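Local atomic coordinates of 14L protein (Yaba-like disease virus, PDB entry 4EKX), a protein that is a poxviral interleukin-18-binding protein with an immunoglobulin-like fold, which probably captures the host cytokine IL-18 and so dampens inflammatory signalling. Residues Trp37-Asn42 with Ala73-Thr78; Ser52-Arg57 with Asp82-Glu87; Val7-Pro12 with Glu102-Ser107. The protein carries 2 engineered substitutions. One frame throughout, in Å; residues are numbered along the deposited sequence.

How the contacts relate
The three contacts sample one immunoglobulin-like beta sandwich. Contact 1 joins its two sheets near the middle, packing strand 34-39 on strand 72-78. Contact 2, whose centre is about 6 Å from that of contact 1, sets strand 54-58, the neighbour of 72-78, against helix 82-86. Contact 3 faces strand 6-12 of one sheet with strand 100-104 of the other, its centre about 10 Å from contact 1 and about 12 Å from contact 2. Along the chain, the segments of contacts 1 and 2 alternate, and all four fall between the two segments of contact 3. Contact 3 thus brings strands from the two ends of the chain together, and contact 1 shares its core: W37 CH2 lies 3.6 Å from I9 CD1.

Contact 1 of 3, residues Trp37-Asn42 with Ala73-Thr78; sequences WIIGKN and ADLILT
W37 and L75 meet through torsions that can be read in turn: chi1 of W37 (-71°) sets CG beside its own backbone N and anti to the carbonyl carbon, chi2 (88°) turns the indole about the bond to CG, and L75 has CG anti to the backbone N. The indole presents one face to L75 and one edge to A73. L75 CB stands 3.6 Å from the centroid of the five-membered ring of W37, almost on the ring normal, which meets the geometry of a CH-pi contact. Farther out along the leucine, L75 CD2 comes within 3.8 Å of W37 CE3, so CB and one methyl touch both rings of the indole.

At the edge, W37 NE1 donates to A73 O over 2.9 Å, with an N-H...O angle of 162°. The oxygen lies close to the indole plane, but NE1 stands well above the plane of the A73 carbonyl. A73 CB flanks the bond, 3.9 Å from W37 CD1. The bond thus gives the indole N-H of a buried tryptophan an acceptor and, together with L75 over the face, defines how the ring is turned. Two residues on, I39 CD1 and L75 CD2 meet tip to tip at 3.8 Å.

The backbones are too far apart for sheet pairing: the axes of strands 37-39 and 73-78 approach to 9.0 Å and diverge in direction, as expected of strands in two packed sheets rather than neighbours in one. W37 also touches C23 and C91, which form a disulfide between those sheets. A tryptophan packed beside an intersheet disulfide, with L75 of strand 72-78 over one face, is the hallmark core of the immunoglobulin fold.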
loop_
_atom_site.group_PDB
_atom_site.type_symbol
_atom_site.label_atom_id
_atom_site.label_comp_id
_atom_site.label_asym_id
_atom_site.label_seq_id
_atom_site.Cartn_x
_atom_site.Cartn_y
_atom_site.Cartn_z
ATOM N N TRP D 37 9.166 -1.253 -14.696
ATOM C CA TRP D 37 8.340 -1.910 -15.684
ATOM C C TRP D 37 8.930 -1.851 -17.101
ATOM O O TRP D 37 9.609 -0.885 -17.471
ATOM C CB TRP D 37 6.937 -1.284 -15.662
ATOM C CG TRP D 37 6.159 -1.645 -14.406
ATOM C CD1 TRP D 37 6.158 -0.978 -13.207
ATOM C CD2 TRP D 37 5.307 -2.772 -14.241
ATOM N NE1 TRP D 37 5.335 -1.628 -12.301
ATOM C CE2 TRP D 37 4.806 -2.736 -12.912
ATOM C CE3 TRP D 37 4.911 -3.819 -15.084
ATOM C CZ2 TRP D 37 3.905 -3.683 -12.429
ATOM C CZ3 TRP D 37 4.032 -4.771 -14.594
ATOM C CH2 TRP D 37 3.540 -4.697 -13.275
ATOM N N ILE D 38 8.674 -2.914 -17.864
ATOM C CA ILE D 38 8.955 -2.962 -19.296
ATOM C C ILE D 38 7.648 -3.334 -19.988
ATOM O O ILE D 38 6.990 -4.312 -19.612
ATOM C CB ILE D 38 10.050 -3.993 -19.638
ATOM C CG1 ILE D 38 11.383 -3.578 -18.993
ATOM C CG2 ILE D 38 10.190 -4.139 -21.167
ATOM C CD1 ILE D 38 12.558 -4.546 -19.257
ATOM N N ILE D 39 7.272 -2.525 -20.973
ATOM C CA ILE D 39 6.013 -2.688 -21.700
ATOM C C ILE D 39 6.317 -3.419 -22.994
ATOM O O ILE D 39 7.058 -2.916 -23.848
ATOM C CB ILE D 39 5.378 -1.329 -22.020
ATOM C CG1 ILE D 39 5.343 -0.438 -20.778
ATOM C CG2 ILE D 39 3.970 -1.501 -22.603
ATOM C CD1 ILE D 39 4.659 -1.085 -19.566
ATOM N N GLY D 40 5.764 -4.619 -23.127
ATOM C CA GLY D 40 6.073 -5.468 -24.257
ATOM C C GLY D 40 7.506 -5.959 -24.182
ATOM O O GLY D 40 8.047 -6.170 -23.093
ATOM N N LYS D 41 8.128 -6.128 -25.343
ATOM C CA LYS D 41 9.454 -6.732 -25.401
ATOM C C LYS D 41 10.577 -5.914 -24.765
ATOM O O LYS D 41 11.434 -6.477 -24.082
ATOM C CB LYS D 41 9.824 -7.089 -26.842
ATOM C CG LYS D 41 9.404 -8.493 -27.245
ATOM N N ASN D 42 10.602 -4.604 -24.993
ATOM C CA ASN D 42 11.799 -3.843 -24.621
ATOM C C ASN D 42 11.644 -2.346 -24.366
ATOM O O ASN D 42 12.634 -1.608 -24.389
ATOM C CB ASN D 42 12.894 -4.078 -25.668
ATOM C CG ASN D 42 12.472 -3.642 -27.062
ATOM O OD1 ASN D 42 11.465 -2.944 -27.235
ATOM N ND2 ASN D 42 13.249 -4.039 -28.065
ATOM N N ALA D 73 7.549 -0.396 -7.704
ATOM C CA ALA D 73 7.178 0.455 -8.828
ATOM C C ALA D 73 5.736 0.176 -9.178
ATOM O O ALA D 73 5.373 -0.976 -9.426
ATOM C CB ALA D 73 8.087 0.205 -10.034
ATOM N N ASP D 74 4.914 1.219 -9.197
ATOM C CA ASP D 74 3.534 1.066 -9.657
ATOM C C ASP D 74 3.419 1.492 -11.126
ATOM O O ASP D 74 4.052 2.467 -11.569
ATOM C CB ASP D 74 2.551 1.881 -8.807
ATOM C CG ASP D 74 2.426 1.364 -7.373
ATOM O OD1 ASP D 74 2.948 0.271 -7.057
ATOM O OD2 ASP D 74 1.784 2.061 -6.559
ATOM N N LEU D 75 2.601 0.756 -11.868
ATOM C CA LEU D 75 2.308 1.105 -13.252
ATOM C C LEU D 75 0.828 1.481 -13.321
ATOM O O LEU D 75 -0.041 0.723 -12.876
ATOM C CB LEU D 75 2.633 -0.067 -14.179
ATOM C CG LEU D 75 2.468 0.183 -15.685
ATOM C CD1 LEU D 75 3.516 1.175 -16.198
ATOM C CD2 LEU D 75 2.564 -1.138 -16.440
ATOM N N ILE D 76 0.556 2.670 -13.842
ATOM C CA ILE D 76 -0.801 3.200 -13.861
ATOM C C ILE D 76 -1.267 3.278 -15.303
ATOM O O ILE D 76 -0.598 3.882 -16.143
ATOM C CB ILE D 76 -0.891 4.608 -13.221
ATOM C CG1 ILE D 76 -0.419 4.579 -11.771
ATOM C CG2 ILE D 76 -2.320 5.152 -13.297
ATOM C CD1 ILE D 76 1.039 4.885 -11.608
ATOM N N LEU D 77 -2.400 2.638 -15.580
ATOM C CA LEU D 77 -2.970 2.614 -16.920
ATOM C C LEU D 77 -4.229 3.453 -16.932
ATOM O O LEU D 77 -5.105 3.302 -16.072
ATOM C CB LEU D 77 -3.339 1.189 -17.343
ATOM C CG LEU D 77 -2.215 0.237 -17.754
ATOM C CD1 LEU D 77 -1.290 -0.034 -16.584
ATOM C CD2 LEU D 77 -2.802 -1.063 -18.289
ATOM N N THR D 78 -4.310 4.339 -17.916
ATOM C CA THR D 78 -5.486 5.158 -18.135
ATOM C C THR D 78 -5.853 5.104 -19.611
ATOM O O THR D 78 -5.040 4.700 -20.449
ATOM C CB THR D 78 -5.237 6.620 -17.739
ATOM O OG1 THR D 78 -4.012 7.076 -18.332
ATOM C CG2 THR D 78 -5.158 6.754 -16.228
#

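Contact 2 of 3, residues Ser52-Arg57 with Asp82-Glu87; sequences SGYRER and DEMRNE
M84 reaches from helix 82-86 toward Y54, and each of its side-chain atoms can be assigned a neighbour. CB touches the phenol oxygen, Y54 OH, at 3.6 Å. CG remains by the hydroxyl end of the ring, 3.9 Å from Y54 CE2. The sulfur then passes toward the loop before the strand, where M84 SD is 3.9 Å from S52 O; its position relative to the ring is oblique, a Met-aromatic contact. A bend at chi3 (67°) turns the terminal methyl back over the ring: M84 CE sits 4.2 Å from the centroid of Y54, close to the normal, and 3.6 Å from G53 O. The two side chains thus lie alongside one another, running in opposing directions. G53 has no side chain to keep this methyl from its backbone.

On the strand side, Y54 N donates to S52 OG at 3.1 Å, closing an ST turn at the entry to strand 54-58. Beyond the methionine, E87 CB and CG flank Y54 OH, and a water joins the polar ends, lying 2.6 Å from Y54 OH and donating to E87 OE1 at 2.7 Å. Around this interface, L77 touches both Y54 and M84.

No direct hydrogen bond crosses between the segments. The chemistry therefore implies an attachment of helix to sheet edge through dispersion and CH-pi contact, with one water bridging the phenol and the carboxylate, the polar link between the segments.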
loop_
_atom_site.group_PDB
_atom_site.type_symbol
_atom_site.label_atom_id
_atom_site.label_comp_id
_atom_site.label_asym_id
_atom_site.label_seq_id
_atom_site.Cartn_x
_atom_site.Cartn_y
_atom_site.Cartn_z
ATOM N N SER D 52 0.566 7.684 -24.015
ATOM C CA SER D 52 0.537 6.252 -24.282
ATOM C C SER D 52 -0.504 5.571 -23.395
ATOM O O SER D 52 -0.991 4.487 -23.712
ATOM C CB SER D 52 1.917 5.633 -24.043
ATOM O OG SER D 52 2.200 5.533 -22.653
ATOM N N GLY D 53 -0.844 6.218 -22.285
ATOM C CA GLY D 53 -1.771 5.643 -21.326
ATOM C C GLY D 53 -1.066 4.957 -20.175
ATOM O O GLY D 53 -1.715 4.494 -19.228
ATOM N N TYR D 54 0.263 4.888 -20.256
ATOM C CA TYR D 54 1.059 4.297 -19.183
ATOM C C TYR D 54 1.775 5.380 -18.387
ATOM O O TYR D 54 2.318 6.325 -18.955
ATOM C CB TYR D 54 2.099 3.333 -19.743
ATOM C CG TYR D 54 1.538 2.073 -20.368
ATOM C CD1 TYR D 54 1.250 0.959 -19.587
ATOM C CD2 TYR D 54 1.321 1.987 -21.743
ATOM C CE1 TYR D 54 0.754 -0.203 -20.145
ATOM C CE2 TYR D 54 0.823 0.824 -22.315
ATOM C CZ TYR D 54 0.544 -0.269 -21.507
ATOM O OH TYR D 54 0.055 -1.435 -22.053
ATOM N N ARG D 55 1.747 5.254 -17.067
ATOM C CA ARG D 55 2.570 6.100 -16.218
ATOM C C ARG D 55 3.215 5.211 -15.155
ATOM O O ARG D 55 2.591 4.280 -14.659
ATOM C CB ARG D 55 1.730 7.200 -15.569
ATOM C CG ARG D 55 2.529 8.144 -14.682
ATOM C CD ARG D 55 1.724 9.365 -14.256
ATOM N NE ARG D 55 0.537 9.016 -13.478
ATOM C CZ ARG D 55 0.538 8.794 -12.169
ATOM N NH1 ARG D 55 1.669 8.872 -11.479
ATOM N NH2 ARG D 55 -0.594 8.489 -11.546
ATOM N N GLU D 56 4.474 5.470 -14.841
ATOM C CA GLU D 56 5.148 4.684 -13.818
ATOM C C GLU D 56 5.463 5.530 -12.596
ATOM O O GLU D 56 5.874 6.687 -12.712
ATOM C CB GLU D 56 6.432 4.065 -14.371
ATOM C CG GLU D 56 7.157 3.175 -13.381
ATOM C CD GLU D 56 8.395 2.571 -13.992
ATOM O OE1 GLU D 56 9.236 3.350 -14.482
ATOM O OE2 GLU D 56 8.518 1.329 -13.996
ATOM N N ARG D 57 5.272 4.944 -11.422
ATOM C CA ARG D 57 5.651 5.602 -10.194
ATOM C C ARG D 57 6.672 4.735 -9.481
ATOM O O ARG D 57 6.333 3.691 -8.927
ATOM C CB ARG D 57 4.429 5.812 -9.300
ATOM C CG ARG D 57 4.750 6.421 -7.952
ATOM N N ASP D 82 -7.692 -2.037 -26.076
ATOM C CA ASP D 82 -7.522 -3.481 -26.174
ATOM C C ASP D 82 -6.053 -3.859 -26.285
ATOM O O ASP D 82 -5.632 -4.877 -25.739
ATOM C CB ASP D 82 -8.295 -4.059 -27.353
ATOM C CG ASP D 82 -9.762 -4.264 -27.042
ATOM O OD1 ASP D 82 -10.108 -4.399 -25.852
ATOM O OD2 ASP D 82 -10.569 -4.291 -27.991
ATOM N N GLU D 83 -5.277 -3.048 -27.001
ATOM C CA GLU D 83 -3.845 -3.302 -27.095
ATOM C C GLU D 83 -3.210 -3.347 -25.705
ATOM O O GLU D 83 -2.379 -4.207 -25.429
ATOM C CB GLU D 83 -3.137 -2.263 -27.971
ATOM C CG GLU D 83 -1.619 -2.480 -28.034
ATOM C CD GLU D 83 -0.890 -1.424 -28.848
ATOM O OE1 GLU D 83 0.352 -1.521 -28.973
ATOM O OE2 GLU D 83 -1.553 -0.498 -29.360
ATOM N N MET D 84 -3.603 -2.417 -24.841
ATOM C CA MET D 84 -3.086 -2.370 -23.472
ATOM C C MET D 84 -3.586 -3.552 -22.646
ATOM O O MET D 84 -2.843 -4.100 -21.821
ATOM C CB MET D 84 -3.487 -1.057 -22.796
ATOM C CG MET D 84 -2.864 0.170 -23.440
ATOM S SD MET D 84 -3.602 1.728 -22.894
ATOM C CE MET D 84 -3.089 1.752 -21.179
ATOM N N ARG D 85 -4.848 -3.932 -22.860
ATOM C CA ARG D 85 -5.440 -5.066 -22.144
ATOM C C ARG D 85 -4.723 -6.370 -22.474
ATOM O O ARG D 85 -4.622 -7.259 -21.629
ATOM C CB ARG D 85 -6.936 -5.200 -22.457
ATOM C CG ARG D 85 -7.800 -4.116 -21.846
ATOM C CD ARG D 85 -9.282 -4.297 -22.173
ATOM N NE ARG D 85 -10.054 -3.147 -21.714
ATOM C CZ ARG D 85 -10.402 -2.119 -22.485
ATOM N NH1 ARG D 85 -10.071 -2.104 -23.770
ATOM N NH2 ARG D 85 -11.088 -1.108 -21.975
ATOM N N ASN D 86 -4.208 -6.467 -23.698
ATOM C CA ASN D 86 -3.574 -7.692 -24.177
ATOM C C ASN D 86 -2.042 -7.661 -24.136
ATOM O O ASN D 86 -1.387 -8.651 -24.465
ATOM C CB ASN D 86 -4.049 -8.015 -25.595
ATOM C CG ASN D 86 -5.530 -8.331 -25.655
ATOM O OD1 ASN D 86 -6.113 -8.810 -24.680
ATOM N ND2 ASN D 86 -6.149 -8.067 -26.802
ATOM N N GLU D 87 -1.486 -6.528 -23.718
ATOM C CA GLU D 87 -0.041 -6.320 -23.695
ATOM C C GLU D 87 0.606 -7.142 -22.587
ATOM O O GLU D 87 0.084 -7.212 -21.472
ATOM C CB GLU D 87 0.258 -4.835 -23.471
ATOM C CG GLU D 87 1.715 -4.436 -23.625
ATOM C CD GLU D 87 2.138 -4.348 -25.075
ATOM O OE1 GLU D 87 1.597 -3.487 -25.805
ATOM O OE2 GLU D 87 3.000 -5.151 -25.484
HETATM O O HOH W 1 0.199 -1.479 -24.694
#

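Contact 3 of 3, residues Val7-Pro12 with Glu102-Ser107; sequences VNIHVP and ESVILS
Strands 7-12 and 102-104 run nearly parallel, 20° apart in direction, with axes no closer than 7.1 Å and no hydrogen bond between them. They belong to opposite sheets of the immunoglobulin-like sandwich, so their contact is made face to face through side chains. Alternate residues V7, I9 and V11 point their CB atoms at the second segment, as E102 and V104 do in return.

At the start of the pair, V7 CG1 packs 3.8 Å from E102 N and also against the CB of that glutamate. I9 inserts next. Its chi2 of 174° extends the chain and carries CD1 to 3.6 Å from E102 O, while the same methyl lies 4.0 Å from E102 CG and 4.2 Å from V104 CG1. E102 thus contributes its backbone and the aliphatic part of its side chain to this apolar interface. The backbones of both segments are tied to other strands, N8 and H10 to strand 18-26, E102 and V104 to strand 89-94, consistent with the two strands lying in different sheets.

Strand 6-12 is an outer strand only within its own chain: H10, V11 and P12 pair antiparallel with a strand of the second subunit, continuing the sheet across the interface, and H10 NE2 bonds to V20 O of that subunit.

At the far end, the chain turns into helix 106-110, and the last touching side chains share one methyl: V11 CG1 meets V104 CG2 tip to tip at 4.2 Å, and L106 CD2 lies 4.1 Å from that same V11 CG1.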
loop_
_atom_site.group_PDB
_atom_site.type_symbol
_atom_site.label_atom_id
_atom_site.label_comp_id
_atom_site.label_asym_id
_atom_site.label_seq_id
_atom_site.Cartn_x
_atom_site.Cartn_y
_atom_site.Cartn_z
ATOM N N VAL D 7 10.330 -11.069 -7.124
ATOM C CA VAL D 7 9.625 -9.908 -7.640
ATOM C C VAL D 7 8.169 -10.341 -7.764
ATOM O O VAL D 7 7.879 -11.479 -8.124
ATOM C CB VAL D 7 10.230 -9.411 -8.981
ATOM C CG1 VAL D 7 10.165 -10.496 -10.055
ATOM C CG2 VAL D 7 9.552 -8.129 -9.445
ATOM N N ASN D 8 7.255 -9.466 -7.385
ATOM C CA ASN D 8 5.866 -9.874 -7.274
ATOM C C ASN D 8 4.979 -8.760 -7.812
ATOM O O ASN D 8 5.252 -7.595 -7.559
ATOM C CB ASN D 8 5.534 -10.190 -5.796
ATOM C CG ASN D 8 6.632 -11.032 -5.093
ATOM O OD1 ASN D 8 6.526 -12.259 -5.004
ATOM N ND2 ASN D 8 7.676 -10.367 -4.585
ATOM N N ILE D 9 3.935 -9.114 -8.561
ATOM C CA ILE D 9 2.974 -8.131 -9.085
ATOM C C ILE D 9 1.585 -8.322 -8.474
ATOM O O ILE D 9 1.030 -9.424 -8.487
ATOM C CB ILE D 9 2.821 -8.249 -10.623
ATOM C CG1 ILE D 9 4.145 -8.012 -11.342
ATOM C CG2 ILE D 9 1.733 -7.281 -11.152
ATOM C CD1 ILE D 9 4.048 -8.273 -12.844
ATOM N N HIS D 10 1.015 -7.254 -7.926
ATOM C CA HIS D 10 -0.386 -7.291 -7.543
ATOM C C HIS D 10 -1.204 -6.573 -8.601
ATOM O O HIS D 10 -0.835 -5.482 -9.040
ATOM C CB HIS D 10 -0.619 -6.625 -6.199
ATOM C CG HIS D 10 -0.293 -7.504 -5.034
ATOM N ND1 HIS D 10 0.998 -7.901 -4.740
ATOM C CD2 HIS D 10 -1.089 -8.084 -4.109
ATOM C CE1 HIS D 10 0.980 -8.672 -3.665
ATOM N NE2 HIS D 10 -0.275 -8.801 -3.267
ATOM N N VAL D 11 -2.303 -7.195 -9.013
ATOM C CA VAL D 11 -3.181 -6.590 -10.011
ATOM C C VAL D 11 -4.603 -6.485 -9.473
ATOM O O VAL D 11 -5.006 -7.263 -8.602
ATOM C CB VAL D 11 -3.208 -7.401 -11.335
ATOM C CG1 VAL D 11 -1.841 -7.373 -12.012
ATOM C CG2 VAL D 11 -3.655 -8.834 -11.073
ATOM N N PRO D 12 -5.375 -5.516 -9.986
ATOM C CA PRO D 12 -6.774 -5.466 -9.544
ATOM C C PRO D 12 -7.592 -6.556 -10.238
ATOM O O PRO D 12 -7.332 -6.862 -11.410
ATOM C CB PRO D 12 -7.231 -4.076 -9.990
ATOM C CG PRO D 12 -6.407 -3.789 -11.222
ATOM C CD PRO D 12 -5.060 -4.486 -10.998
ATOM N N GLU D 102 8.728 -10.883 -13.537
ATOM C CA GLU D 102 7.386 -11.420 -13.489
ATOM C C GLU D 102 6.564 -10.629 -14.495
ATOM O O GLU D 102 6.841 -9.456 -14.747
ATOM C CB GLU D 102 6.790 -11.284 -12.083
ATOM C CG GLU D 102 5.438 -11.941 -11.936
ATOM C CD GLU D 102 5.501 -13.443 -12.141
ATOM O OE1 GLU D 102 6.483 -14.071 -11.684
ATOM O OE2 GLU D 102 4.574 -13.996 -12.770
ATOM N N SER D 103 5.549 -11.256 -15.071
ATOM C CA SER D 103 4.766 -10.566 -16.084
ATOM C C SER D 103 3.294 -10.876 -15.936
ATOM O O SER D 103 2.910 -11.811 -15.231
ATOM C CB SER D 103 5.256 -10.922 -17.494
ATOM O OG SER D 103 5.048 -12.294 -17.779
ATOM N N VAL D 104 2.472 -10.066 -16.593
ATOM C CA VAL D 104 1.033 -10.264 -16.569
ATOM C C VAL D 104 0.421 -9.718 -17.851
ATOM O O VAL D 104 0.914 -8.742 -18.424
ATOM C CB VAL D 104 0.386 -9.577 -15.333
ATOM C CG1 VAL D 104 0.628 -8.072 -15.357
ATOM C CG2 VAL D 104 -1.111 -9.888 -15.259
ATOM N N ILE D 105 -0.631 -10.388 -18.310
ATOM C CA ILE D 105 -1.471 -9.893 -19.383
ATOM C C ILE D 105 -2.851 -9.701 -18.769
ATOM O O ILE D 105 -3.522 -10.667 -18.411
ATOM C CB ILE D 105 -1.527 -10.882 -20.559
ATOM C CG1 ILE D 105 -0.157 -10.960 -21.238
ATOM C CG2 ILE D 105 -2.618 -10.479 -21.574
ATOM C CD1 ILE D 105 -0.071 -12.000 -22.327
ATOM N N LEU D 106 -3.255 -8.445 -18.630
ATOM C CA LEU D 106 -4.465 -8.106 -17.890
ATOM C C LEU D 106 -5.748 -8.788 -18.372
ATOM O O LEU D 106 -6.547 -9.235 -17.555
ATOM C CB LEU D 106 -4.634 -6.585 -17.812
ATOM C CG LEU D 106 -3.490 -5.976 -16.992
ATOM C CD1 LEU D 106 -3.451 -4.456 -17.114
ATOM C CD2 LEU D 106 -3.613 -6.418 -15.533
ATOM N N SER D 107 -5.950 -8.881 -19.683
ATOM C CA SER D 107 -7.178 -9.491 -20.194
ATOM C C SER D 107 -7.362 -10.911 -19.657
ATOM O O SER D 107 -8.489 -11.379 -19.495
ATOM C CB SER D 107 -7.206 -9.485 -21.729
ATOM O OG SER D 107 -6.084 -10.174 -22.259
#